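Long-range contacts in purine nucleoside phosphorylase (Caulobacter vibrioides, PDB 1XFJ), which probably acts as a purine nucleoside phosphorylase of the YfiH/LACC1 family, splitting nucleosides such as inosine with phosphate and deaminating adenosine: residues D69-Q75 with G104-M110; P116-V120 with L254-T258. One frame throughout, in Å; residues are numbered along the deposited sequence.

Interaction 1 (D69-Q75 with G104-M110)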
ATOM      1  N   ASP A  69       5.745  -2.654 -17.657  1.00 20.88           N
ATOM      2  CA  ASP A  69       4.393  -2.242 -17.297  1.00 19.21           C
ATOM      3  C   ASP A  69       4.208  -1.965 -15.805  1.00 18.03           C
ATOM      4  O   ASP A  69       3.147  -1.511 -15.385  1.00 17.79           O
ATOM      5  CB  ASP A  69       3.390  -3.308 -17.743  1.00 18.25           C
ATOM      6  CG  ASP A  69       3.497  -3.625 -19.226  1.00 20.25           C
ATOM      7  OD1 ASP A  69       3.436  -2.683 -20.046  1.00 20.47           O
ATOM      8  OD2 ASP A  69       3.639  -4.815 -19.571  1.00 16.23           O
ATOM      9  N   LEU A  70       5.236  -2.237 -15.008  1.00 16.52           N
ATOM     10  CA  LEU A  70       5.144  -2.009 -13.573  1.00 14.97           C
ATOM     11  C   LEU A  70       5.675  -0.629 -13.202  1.00 15.32           C
ATOM     12  O   LEU A  70       6.812  -0.279 -13.518  1.00 13.74           O
ATOM     13  CB  LEU A  70       5.911  -3.096 -12.814  1.00 17.51           C
ATOM     14  CG  LEU A  70       5.711  -3.152 -11.297  1.00 18.66           C
ATOM     15  CD1 LEU A  70       4.225  -3.231 -10.961  1.00 19.95           C
ATOM     16  CD2 LEU A  70       6.447  -4.363 -10.741  1.00 19.04           C
ATOM     17  N   ASN A  71       4.835   0.149 -12.529  1.00 11.30           N
ATOM     18  CA  ASN A  71       5.188   1.502 -12.118  1.00 11.09           C
ATOM     19  C   ASN A  71       5.156   1.624 -10.594  1.00 10.00           C
ATOM     20  O   ASN A  71       4.087   1.612  -9.980  1.00 10.04           O
ATOM     21  CB  ASN A  71       4.202   2.501 -12.738  1.00 12.96           C
ATOM     22  CG  ASN A  71       4.222   2.490 -14.265  1.00 14.31           C
ATOM     23  OD1 ASN A  71       4.882   3.318 -14.896  1.00 15.04           O
ATOM     24  ND2 ASN A  71       3.497   1.551 -14.861  1.00 16.86           N
ATOM     25  N   VAL A  72       6.334   1.737  -9.988  1.00  8.71           N
ATOM     26  CA  VAL A  72       6.443   1.870  -8.540  1.00  8.44           C
ATOM     27  C   VAL A  72       7.407   3.013  -8.228  1.00  8.09           C
ATOM     28  O   VAL A  72       8.464   3.131  -8.843  1.00  8.04           O
ATOM     29  CB  VAL A  72       6.955   0.566  -7.897  1.00  7.83           C
ATOM     30  CG1 VAL A  72       6.993   0.709  -6.382  1.00  7.11           C
ATOM     31  CG2 VAL A  72       6.051  -0.595  -8.299  1.00  8.33           C
ATOM     32  N   CYS A  73       7.034   3.856  -7.273  1.00  8.28           N
ATOM     33  CA  CYS A  73       7.850   5.008  -6.898  1.00  7.55           C
ATOM     34  C   CYS A  73       8.972   4.728  -5.919  1.00  6.90           C
ATOM     35  O   CYS A  73       9.088   3.639  -5.356  1.00  6.65           O
ATOM     36  CB  CYS A  73       6.986   6.089  -6.243  1.00  9.00           C
ATOM     37  SG  CYS A  73       5.686   6.792  -7.235  1.00  8.11           S
ATOM     38  N   TYR A  74       9.795   5.757  -5.742  1.00  6.86           N
ATOM     39  CA  TYR A  74      10.871   5.767  -4.766  1.00  6.82           C
ATOM     40  C   TYR A  74      10.015   6.403  -3.678  1.00  5.94           C
ATOM     41  O   TYR A  74       9.827   7.617  -3.658  1.00  6.05           O
ATOM     42  CB  TYR A  74      11.981   6.729  -5.198  1.00  8.42           C
ATOM     43  CG  TYR A  74      13.030   7.022  -4.142  1.00  9.00           C
ATOM     44  CD1 TYR A  74      13.860   6.014  -3.647  1.00 12.31           C
ATOM     45  CD2 TYR A  74      13.214   8.321  -3.664  1.00 11.16           C
ATOM     46  CE1 TYR A  74      14.854   6.296  -2.704  1.00 12.09           C
ATOM     47  CE2 TYR A  74      14.199   8.613  -2.723  1.00 11.92           C
ATOM     48  CZ  TYR A  74      15.016   7.601  -2.247  1.00 12.64           C
ATOM     49  OH  TYR A  74      15.991   7.901  -1.318  1.00 13.12           O
ATOM     50  N   GLN A  75       9.451   5.571  -2.811  1.00  4.97           N
ATOM     51  CA  GLN A  75       8.558   6.055  -1.767  1.00  4.41           C
ATOM     52  C   GLN A  75       9.274   6.799  -0.646  1.00  4.03           C
ATOM     53  O   GLN A  75      10.264   6.319  -0.095  1.00  4.62           O
ATOM     54  CB  GLN A  75       7.744   4.877  -1.227  1.00  4.86           C
ATOM     55  CG  GLN A  75       7.177   4.019  -2.351  1.00  4.61           C
ATOM     56  CD  GLN A  75       6.236   2.932  -1.871  1.00  7.11           C
ATOM     57  OE1 GLN A  75       6.381   2.402  -0.766  1.00  9.75           O
ATOM     58  NE2 GLN A  75       5.273   2.576  -2.714  1.00  4.62           N
ATOM     59  N   GLY A 104      -2.933  -1.278 -19.405  1.00  8.31           N
ATOM     60  CA  GLY A 104      -1.621  -1.897 -19.434  1.00  7.97           C
ATOM     61  C   GLY A 104      -0.703  -1.442 -18.318  1.00  9.63           C
ATOM     62  O   GLY A 104       0.192  -2.182 -17.903  1.00  7.84           O
ATOM     63  N   VAL A 105      -0.912  -0.224 -17.830  1.00  7.30           N
ATOM     64  CA  VAL A 105      -0.088   0.304 -16.751  1.00  7.85           C
ATOM     65  C   VAL A 105      -0.471  -0.334 -15.422  1.00  7.53           C
ATOM     66  O   VAL A 105      -1.645  -0.371 -15.057  1.00  8.09           O
ATOM     67  CB  VAL A 105      -0.232   1.836 -16.626  1.00  8.67           C
ATOM     68  CG1 VAL A 105       0.467   2.327 -15.363  1.00 10.16           C
ATOM     69  CG2 VAL A 105       0.366   2.507 -17.848  1.00  6.31           C
ATOM     70  N   ILE A 106       0.525  -0.843 -14.710  1.00  5.61           N
ATOM     71  CA  ILE A 106       0.293  -1.471 -13.418  1.00  4.92           C
ATOM     72  C   ILE A 106       0.747  -0.495 -12.339  1.00  5.23           C
ATOM     73  O   ILE A 106       1.938  -0.239 -12.197  1.00  3.07           O
ATOM     74  CB  ILE A 106       1.105  -2.775 -13.273  1.00  6.78           C
ATOM     75  CG1 ILE A 106       0.755  -3.738 -14.408  1.00  6.21           C
ATOM     76  CG2 ILE A 106       0.813  -3.424 -11.930  1.00  6.07           C
ATOM     77  CD1 ILE A 106       1.652  -4.966 -14.461  1.00  8.00           C
ATOM     78  N   CYS A 107      -0.207   0.061 -11.598  1.00  4.94           N
ATOM     79  CA  CYS A 107       0.109   0.999 -10.528  1.00  5.03           C
ATOM     80  C   CYS A 107       0.423   0.202  -9.269  1.00  4.24           C
ATOM     81  O   CYS A 107      -0.404  -0.578  -8.806  1.00  4.46           O
ATOM     82  CB  CYS A 107      -1.079   1.927 -10.266  1.00  6.12           C
ATOM     83  SG  CYS A 107      -1.578   2.920 -11.686  1.00  6.41           S
ATOM     84  N   GLY A 108       1.613   0.401  -8.711  1.00  5.31           N
ATOM     85  CA  GLY A 108       1.979  -0.348  -7.524  1.00  4.09           C
ATOM     86  C   GLY A 108       2.510   0.473  -6.367  1.00  3.92           C
ATOM     87  O   GLY A 108       3.026   1.577  -6.550  1.00  4.67           O
ATOM     88  N   ALA A 109       2.357  -0.081  -5.168  1.00  3.22           N
ATOM     89  CA  ALA A 109       2.826   0.536  -3.933  1.00  4.47           C
ATOM     90  C   ALA A 109       3.490  -0.566  -3.111  1.00  3.16           C
ATOM     91  O   ALA A 109       3.039  -1.714  -3.130  1.00  4.44           O
ATOM     92  CB  ALA A 109       1.656   1.140  -3.154  1.00  3.85           C
HETATM   93  N   MSE A 110       4.558  -0.213  -2.400  1.00  4.15           N
HETATM   94  CA  MSE A 110       5.295  -1.167  -1.574  1.00  5.06           C
HETATM   95  C   MSE A 110       5.066  -0.909  -0.093  1.00  4.77           C
HETATM   96  O   MSE A 110       4.883   0.234   0.323  1.00  4.32           O
HETATM   97  CB  MSE A 110       6.796  -1.057  -1.824  1.00  7.57           C
HETATM   98  CG  MSE A 110       7.252  -1.283  -3.236  1.00 11.11           C
HETATM   99 SE   MSE A 110       9.164  -1.069  -3.276  1.00 15.03          SE
HETATM  100  CE  MSE A 110       9.245   0.861  -3.153  1.00 12.74           C
TER
HETATM  101  O   HOH W   1       4.765   3.447  -5.454  1.00  3.41           O
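Two parallel strands pair here at the margin of a mixed beta sheet, where strand 70-72 is the outermost member beside strand 106-111. Three backbone hydrogen bonds set the register: Ile106 N to Asp69 O (2.8 Å), Asn71 N to Ile106 O (2.9 Å) and Gly108 N to Asn71 O (3.0 Å). Asn71 thus bonds through both its N and O to the residues flanking Cys107, as a parallel ladder requires. Past Val72 and Gly108 the two backbones diverge, and water 1 bridges them, accepting from Cys73 N (2.9 Å) and donating to Gly108 O (2.8 Å). Leu70, Val72 and Ile106 share one face, with Leu70 CD1 3.6 Å from Ile106 CG2; branched and aliphatic side chains suit this buried surface. Gly108 belongs to the same face, where a beta carbon would crowd Val72 CG2. Further on, the long, flexible side chain of selenomethionine Met110 places Met110 CG 3.7 Å from Val72 CG1. Asn71 and Cys107 point to the other face, Cys107 resting on strands 97-100 and 126-132 of the second sheet. Strand 253-259 flanks strand 106-111 as its antiparallel neighbour, and its Ala256 and Thr258 touch Ile106.

Interaction 2 (P116-V120 with L254-T258)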
ATOM      1  N   PRO A 116      -1.209  -0.195   2.223  1.00  3.07           N
ATOM      2  CA  PRO A 116      -1.292   0.038   0.781  1.00  3.05           C
ATOM      3  C   PRO A 116      -2.770   0.268   0.475  1.00  3.04           C
ATOM      4  O   PRO A 116      -3.636  -0.342   1.102  1.00  3.29           O
ATOM      5  CB  PRO A 116      -0.772  -1.269   0.193  1.00  3.87           C
ATOM      6  CG  PRO A 116      -1.281  -2.287   1.165  1.00  3.84           C
ATOM      7  CD  PRO A 116      -1.031  -1.630   2.520  1.00  3.54           C
ATOM      8  N   VAL A 117      -3.061   1.154  -0.466  1.00  3.22           N
ATOM      9  CA  VAL A 117      -4.445   1.428  -0.820  1.00  3.81           C
ATOM     10  C   VAL A 117      -4.635   1.357  -2.325  1.00  4.24           C
ATOM     11  O   VAL A 117      -3.908   1.994  -3.081  1.00  4.17           O
ATOM     12  CB  VAL A 117      -4.891   2.827  -0.334  1.00  3.08           C
ATOM     13  CG1 VAL A 117      -6.383   3.010  -0.577  1.00  3.07           C
ATOM     14  CG2 VAL A 117      -4.566   2.996   1.143  1.00  3.15           C
ATOM     15  N   LEU A 118      -5.615   0.567  -2.751  1.00  4.74           N
ATOM     16  CA  LEU A 118      -5.916   0.432  -4.168  1.00  3.87           C
ATOM     17  C   LEU A 118      -7.263   1.105  -4.400  1.00  4.51           C
ATOM     18  O   LEU A 118      -8.237   0.820  -3.697  1.00  3.05           O
ATOM     19  CB  LEU A 118      -5.980  -1.045  -4.558  1.00  3.83           C
ATOM     20  CG  LEU A 118      -4.691  -1.834  -4.308  1.00  4.12           C
ATOM     21  CD1 LEU A 118      -4.881  -3.282  -4.748  1.00  5.54           C
ATOM     22  CD2 LEU A 118      -3.539  -1.191  -5.065  1.00  3.95           C
ATOM     23  N   LEU A 119      -7.307   2.008  -5.374  1.00  3.07           N
ATOM     24  CA  LEU A 119      -8.531   2.736  -5.678  1.00  3.37           C
ATOM     25  C   LEU A 119      -8.881   2.641  -7.150  1.00  3.04           C
ATOM     26  O   LEU A 119      -8.011   2.430  -7.993  1.00  3.32           O
ATOM     27  CB  LEU A 119      -8.382   4.215  -5.319  1.00  4.47           C
ATOM     28  CG  LEU A 119      -7.936   4.576  -3.906  1.00  5.35           C
ATOM     29  CD1 LEU A 119      -6.420   4.650  -3.862  1.00  5.31           C
ATOM     30  CD2 LEU A 119      -8.533   5.924  -3.515  1.00  6.10           C
ATOM     31  N   VAL A 120     -10.158   2.831  -7.456  1.00  4.22           N
ATOM     32  CA  VAL A 120     -10.607   2.765  -8.834  1.00  3.94           C
ATOM     33  C   VAL A 120     -11.957   3.432  -9.039  1.00  3.80           C
ATOM     34  O   VAL A 120     -12.823   3.379  -8.170  1.00  3.13           O
ATOM     35  CB  VAL A 120     -10.727   1.290  -9.303  1.00  4.19           C
ATOM     36  CG1 VAL A 120     -11.643   0.525  -8.373  1.00  7.46           C
ATOM     37  CG2 VAL A 120     -11.264   1.227 -10.730  1.00  4.59           C
ATOM     38  N   LEU A 254       4.323  -5.995  -2.374  1.00  3.21           N
ATOM     39  CA  LEU A 254       3.763  -5.134  -3.402  1.00  3.03           C
ATOM     40  C   LEU A 254       2.247  -5.275  -3.425  1.00  3.51           C
ATOM     41  O   LEU A 254       1.712  -6.342  -3.144  1.00  4.75           O
ATOM     42  CB  LEU A 254       4.309  -5.505  -4.782  1.00  6.15           C
ATOM     43  CG  LEU A 254       3.942  -4.488  -5.871  1.00  9.62           C
ATOM     44  CD1 LEU A 254       4.752  -3.225  -5.654  1.00  8.85           C
ATOM     45  CD2 LEU A 254       4.219  -5.052  -7.250  1.00 11.17           C
ATOM     46  N   SER A 255       1.565  -4.180  -3.738  1.00  3.29           N
ATOM     47  CA  SER A 255       0.113  -4.166  -3.862  1.00  3.21           C
ATOM     48  C   SER A 255      -0.071  -3.385  -5.150  1.00  3.13           C
ATOM     49  O   SER A 255       0.527  -2.327  -5.313  1.00  3.35           O
ATOM     50  CB  SER A 255      -0.540  -3.435  -2.691  1.00  3.19           C
ATOM     51  OG  SER A 255      -0.320  -4.129  -1.476  1.00  3.63           O
ATOM     52  N   ALA A 256      -0.870  -3.899  -6.075  1.00  3.13           N
ATOM     53  CA  ALA A 256      -1.024  -3.195  -7.340  1.00  3.84           C
ATOM     54  C   ALA A 256      -2.371  -3.386  -8.006  1.00  3.99           C
ATOM     55  O   ALA A 256      -3.122  -4.307  -7.686  1.00  4.85           O
ATOM     56  CB  ALA A 256       0.089  -3.616  -8.297  1.00  3.38           C
ATOM     57  N   ILE A 257      -2.661  -2.502  -8.952  1.00  3.89           N
ATOM     58  CA  ILE A 257      -3.919  -2.547  -9.672  1.00  3.57           C
ATOM     59  C   ILE A 257      -3.665  -2.046 -11.088  1.00  4.93           C
ATOM     60  O   ILE A 257      -2.766  -1.236 -11.317  1.00  4.54           O
ATOM     61  CB  ILE A 257      -4.980  -1.672  -8.952  1.00  3.68           C
ATOM     62  CG1 ILE A 257      -6.334  -1.808  -9.647  1.00  3.59           C
ATOM     63  CG2 ILE A 257      -4.517  -0.216  -8.906  1.00  3.78           C
ATOM     64  CD1 ILE A 257      -7.484  -1.220  -8.832  1.00  4.76           C
ATOM     65  N   THR A 258      -4.446  -2.534 -12.040  1.00  3.69           N
ATOM     66  CA  THR A 258      -4.249  -2.127 -13.424  1.00  3.90           C
ATOM     67  C   THR A 258      -5.529  -2.177 -14.240  1.00  4.63           C
ATOM     68  O   THR A 258      -6.450  -2.936 -13.935  1.00  4.40           O
ATOM     69  CB  THR A 258      -3.221  -3.047 -14.118  1.00  5.86           C
ATOM     70  OG1 THR A 258      -2.984  -2.590 -15.455  1.00  6.57           O
ATOM     71  CG2 THR A 258      -3.744  -4.478 -14.171  1.00  4.58           C
TER
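Face-to-face packing of two beta sheets joins these segments, within the alpha-beta-beta-alpha architecture of the protein. Strand 115-121 belongs to the six-stranded mixed sheet and strand 253-259 to the five-stranded one. The short segments run almost parallel, at 6°, but their axes come no closer than 7.2 Å, a separation filled by side chains rather than by backbone pairing. Backbone hydrogen bonds are made within each sheet instead: Leu118 pairs with Val162 and Leu119 with Ala128, while Ile257 pairs with Cys107.

The apolar contacts centre on Leu118 and Ile257, both of which point across the interface. Leu118 CD2 lies 4.1 Å from Ile257 CG2, and Val120 CB is also 4.1 Å from Ile257 CD1. The reach of leucine and isoleucine suits them to bridging two sheets, and the beta-branched Val120 and Ile257 also favour the extended backbone of a strand. Val127 and Ala129 of strand 126-132, with Val20 and Phe24 of strand 20-25, extend this apolar layer. Val117 and Leu254 point away from the interface, as alternation along a strand demands.

Side chains also pack against the opposing backbone: Leu118 CD1 approaches Ala256 O at 3.6 Å, and Ile257 CD1 approaches Leu119 O at 3.8 Å. Near the start of both segments the residues are smaller. Pro116 and Ser255 face each other with CA atoms 6.4 Å apart, and these compact side chains fit the space between the backbones, where Pro116 CB meets Ser255 OG at 3.3 Å.

Interactions 1 and 2 lie in series along the chain, their centres 9 Å apart. The first pairs neighbours within the five-stranded sheet; the second packs that sheet against the six-stranded one. Strand 106-111 connects them: it is followed directly in sequence by strand 115-121, which lies in the other sheet, and it sits beside strand 253-259 in its own. Direct contact comes through probable hydrogen bonds from Cys107 N to Ile257 O (2.9 Å) and between Val105 O and Thr258 OG1 (2.6 Å). Through strand 106-111 the edge strand 70-72 is joined to strand 253-259, whose side chains pack on the six-stranded sheet, so the last strand of the chain lies in the core of the fold.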